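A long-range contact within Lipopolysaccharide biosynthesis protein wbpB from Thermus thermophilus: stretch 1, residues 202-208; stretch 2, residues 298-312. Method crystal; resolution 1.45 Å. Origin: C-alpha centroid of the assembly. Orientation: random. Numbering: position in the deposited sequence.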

# COMPACT_ATOMS: atom_id res chain seq x y z
N VAL A 202 -37.85 -10.70 -6.15
CA VAL A 202 -36.85 -10.65 -5.08
C VAL A 202 -37.26 -9.63 -4.03
O VAL A 202 -37.75 -8.54 -4.38
CB VAL A 202 -35.49 -10.15 -5.64
CG1 VAL A 202 -34.47 -10.05 -4.50
CG2 VAL A 202 -34.99 -11.11 -6.69
N GLU A 203 -37.13 -9.97 -2.75
CA GLU A 203 -37.38 -9.04 -1.64
C GLU A 203 -36.21 -9.06 -0.66
O GLU A 203 -35.61 -10.11 -0.44
CB GLU A 203 -38.60 -9.45 -0.78
CG GLU A 203 -39.85 -9.59 -1.58
CD GLU A 203 -41.06 -10.04 -0.80
OE1 GLU A 203 -41.04 -10.24 0.43
OE2 GLU A 203 -42.08 -10.23 -1.48
N VAL A 204 -35.93 -7.93 -0.03
CA VAL A 204 -34.95 -7.91 1.06
C VAL A 204 -35.64 -7.33 2.27
O VAL A 204 -36.35 -6.30 2.15
CB VAL A 204 -33.67 -7.17 0.66
CG1 VAL A 204 -33.96 -5.72 0.27
CG2 VAL A 204 -32.68 -7.19 1.81
N HIS A 205 -35.50 -8.01 3.42
CA HIS A 205 -36.24 -7.67 4.63
C HIS A 205 -35.36 -7.08 5.73
O HIS A 205 -35.86 -6.43 6.65
CB HIS A 205 -36.91 -8.93 5.20
CG HIS A 205 -37.84 -9.60 4.24
ND1 HIS A 205 -38.07 -10.96 4.27
CD2 HIS A 205 -38.58 -9.09 3.23
CE1 HIS A 205 -38.92 -11.26 3.30
NE2 HIS A 205 -39.24 -10.15 2.65
N ALA A 206 -34.06 -7.36 5.65
CA ALA A 206 -33.09 -6.90 6.68
C ALA A 206 -31.79 -6.71 5.96
O ALA A 206 -31.39 -7.50 5.12
CB ALA A 206 -32.92 -7.94 7.81
N ARG A 207 -31.10 -5.62 6.28
CA ARG A 207 -29.82 -5.39 5.61
C ARG A 207 -28.88 -4.52 6.42
O ARG A 207 -28.91 -3.29 6.25
CB ARG A 207 -30.04 -4.81 4.19
CG ARG A 207 -28.79 -4.30 3.50
CD ARG A 207 -29.19 -3.12 2.67
NE ARG A 207 -29.60 -3.60 1.37
CZ ARG A 207 -30.72 -3.24 0.75
NH1 ARG A 207 -31.58 -2.41 1.33
NH2 ARG A 207 -30.94 -3.73 -0.46
N THR A 208 -28.10 -5.16 7.30
CA THR A 208 -27.19 -4.50 8.26
C THR A 208 -25.77 -4.95 7.91
O THR A 208 -25.59 -5.75 7.02
CB THR A 208 -27.38 -4.94 9.72
OG1 THR A 208 -26.92 -6.29 9.89
CG2 THR A 208 -28.83 -4.80 10.16
N PRO A 298 -34.90 -1.53 -2.41
CA PRO A 298 -35.40 -1.06 -1.13
C PRO A 298 -35.88 -2.18 -0.23
O PRO A 298 -36.45 -3.17 -0.72
CB PRO A 298 -36.57 -0.13 -1.51
CG PRO A 298 -36.27 0.27 -2.94
CD PRO A 298 -35.64 -0.95 -3.55
N LEU A 299 -35.65 -2.00 1.06
CA LEU A 299 -36.21 -2.85 2.10
C LEU A 299 -37.73 -2.89 2.03
O LEU A 299 -38.41 -1.89 1.77
CB LEU A 299 -35.78 -2.40 3.49
CG LEU A 299 -34.34 -2.72 3.89
CD1 LEU A 299 -33.93 -1.91 5.13
CD2 LEU A 299 -34.16 -4.21 4.19
N SER A 300 -38.28 -4.08 2.22
CA SER A 300 -39.71 -4.19 2.38
C SER A 300 -40.11 -4.98 3.62
O SER A 300 -39.30 -5.69 4.21
CB SER A 300 -40.29 -4.84 1.13
OG SER A 300 -39.83 -6.17 0.97
N GLN A 301 -41.37 -4.85 4.01
CA GLN A 301 -41.84 -5.50 5.22
C GLN A 301 -42.40 -6.85 4.77
O GLN A 301 -43.29 -6.87 3.93
CB GLN A 301 -43.00 -4.71 5.84
CG GLN A 301 -43.53 -5.37 7.11
CD GLN A 301 -42.64 -5.07 8.31
OE1 GLN A 301 -41.90 -4.08 8.32
NE2 GLN A 301 -42.69 -5.94 9.32
N PRO A 302 -41.88 -7.95 5.32
CA PRO A 302 -42.30 -9.27 4.85
C PRO A 302 -43.70 -9.61 5.33
O PRO A 302 -44.08 -9.29 6.47
CB PRO A 302 -41.27 -10.21 5.49
CG PRO A 302 -40.80 -9.49 6.71
CD PRO A 302 -40.84 -8.02 6.37
N SER A 303 -44.46 -10.26 4.46
CA SER A 303 -45.65 -10.99 4.93
C SER A 303 -45.18 -12.17 5.78
O SER A 303 -44.04 -12.63 5.63
CB SER A 303 -46.42 -11.50 3.72
OG SER A 303 -45.65 -12.47 3.04
N PRO A 304 -46.03 -12.68 6.69
CA PRO A 304 -45.59 -13.75 7.57
C PRO A 304 -45.13 -14.95 6.77
O PRO A 304 -44.18 -15.60 7.17
CB PRO A 304 -46.85 -14.13 8.37
CG PRO A 304 -47.62 -12.86 8.39
CD PRO A 304 -47.34 -12.12 7.11
N GLU A 305 -45.75 -15.18 5.62
CA GLU A 305 -45.42 -16.38 4.85
C GLU A 305 -44.05 -16.26 4.18
O GLU A 305 -43.46 -17.28 3.80
CB GLU A 305 -46.51 -16.74 3.84
CG GLU A 305 -46.72 -15.72 2.75
CD GLU A 305 -47.82 -14.72 3.07
OE1 GLU A 305 -48.18 -14.53 4.25
OE2 GLU A 305 -48.31 -14.10 2.09
N ASN A 306 -43.52 -15.05 4.08
CA ASN A 306 -42.26 -14.84 3.36
C ASN A 306 -41.08 -14.51 4.25
O ASN A 306 -39.99 -14.28 3.73
CB ASN A 306 -42.39 -13.75 2.29
CG ASN A 306 -43.39 -14.12 1.22
OD1 ASN A 306 -43.85 -15.24 1.16
ND2 ASN A 306 -43.66 -13.19 0.32
N ARG A 307 -41.29 -14.51 5.56
CA ARG A 307 -40.29 -14.09 6.52
C ARG A 307 -39.41 -15.25 6.99
O ARG A 307 -39.93 -16.21 7.56
CB ARG A 307 -41.00 -13.48 7.74
CG ARG A 307 -40.09 -12.80 8.76
CD ARG A 307 -40.83 -12.42 10.06
NE ARG A 307 -42.09 -11.75 9.78
CZ ARG A 307 -43.26 -12.05 10.34
NH1 ARG A 307 -43.35 -13.03 11.24
NH2 ARG A 307 -44.35 -11.37 10.00
N HIS A 308 -38.09 -15.17 6.83
CA HIS A 308 -37.24 -16.24 7.36
C HIS A 308 -37.44 -16.41 8.85
O HIS A 308 -37.61 -15.41 9.52
CB HIS A 308 -35.76 -15.94 7.00
CG HIS A 308 -34.83 -17.05 7.37
ND1 HIS A 308 -34.44 -17.28 8.67
CD2 HIS A 308 -34.25 -18.03 6.62
CE1 HIS A 308 -33.61 -18.32 8.70
NE2 HIS A 308 -33.48 -18.79 7.47
N PRO A 309 -37.46 -17.65 9.37
CA PRO A 309 -37.72 -17.84 10.81
C PRO A 309 -36.83 -17.02 11.73
O PRO A 309 -37.26 -16.67 12.84
CB PRO A 309 -37.50 -19.34 11.01
CG PRO A 309 -37.83 -19.93 9.69
CD PRO A 309 -37.38 -18.92 8.63
N PHE A 310 -35.57 -16.79 11.37
CA PHE A 310 -34.69 -16.02 12.26
C PHE A 310 -35.18 -14.58 12.44
O PHE A 310 -34.77 -13.89 13.38
CB PHE A 310 -33.25 -16.06 11.76
CG PHE A 310 -32.51 -17.36 12.02
CD1 PHE A 310 -33.18 -18.53 12.37
CD2 PHE A 310 -31.15 -17.44 11.77
CE1 PHE A 310 -32.47 -19.71 12.55
CE2 PHE A 310 -30.46 -18.60 11.94
CZ PHE A 310 -31.09 -19.74 12.36
N LEU A 311 -36.06 -14.11 11.56
CA LEU A 311 -36.62 -12.76 11.72
C LEU A 311 -37.78 -12.65 12.72
O LEU A 311 -38.33 -11.58 12.95
CB LEU A 311 -37.05 -12.22 10.35
CG LEU A 311 -35.94 -11.52 9.58
CD1 LEU A 311 -34.64 -12.27 9.66
CD2 LEU A 311 -36.34 -11.16 8.15
N GLY A 312 -38.18 -13.78 13.30
CA GLY A 312 -39.24 -13.78 14.30
C GLY A 312 -40.55 -14.18 13.65
O GLY A 312 -40.56 -14.93 12.67
OXT GLY A 312 -41.62 -13.77 14.09
O HOH W 1 -43.35 -10.32 1.71
O HOH W 2 -37.64 -5.66 -0.83
O HOH W 3 -36.68 -13.24 5.32

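Two segments distant in sequence can be joined by few direct hydrogen bonds when side-chain packing and bound water supply the rest. The C-terminal stretch of wbpB illustrates this. Residues 299 and 300 run alongside 204 and 205 of the strand at 202-207, the contact buries 535 Å² in all, and a single direct hydrogen bond joins the two stretches, from S300 N to V204 O (2.9 Å, nearly linear at 169°). The CA of L299 adds a CA-H...O contact to the same V204 O at 3.5 Å.

H205 covers the most surface. Its flat ring can be packed on a face and along its edge at once: P302 lies over one face, with CB 3.4 Å from the ring centroid and only 9° off the normal, while L311 CD2, 3.7 Å from H205 CB, and N306 O, 3.2 Å from H205 CE1, lie near the ring plane. N306 O is buried here without a polar partner. Both ring nitrogens are satisfied. H205 NE2 donates to E203 OE1 (2.9 Å), a bond within the strand that ties down the imidazole, and H205 ND1 lies 2.9 Å from water 3, which accepts from H308 N (2.8 Å).

L299 is second. Its CB points sideways, but the end of the side chain comes nearer, bringing CD2 to 3.5 Å from both H205 C and A206 N and to 4.1 Å from V204 CG2. An apolar branched chain suits this place, filling space against backbone and valine alike; its CG also meets R207 NH1 at 3.8 Å.

Water completes the seam. Water 2 accepts from V204 N (3.0 Å), donates to P298 O (2.8 Å) and bonds S300 OG (2.9 Å), beside the direct hydrogen bond. Water 1 donates to E203 OE1 (2.6 Å) and accepts from S303 N (3.0 Å), so the carboxylate that holds H205 also reaches the second stretch.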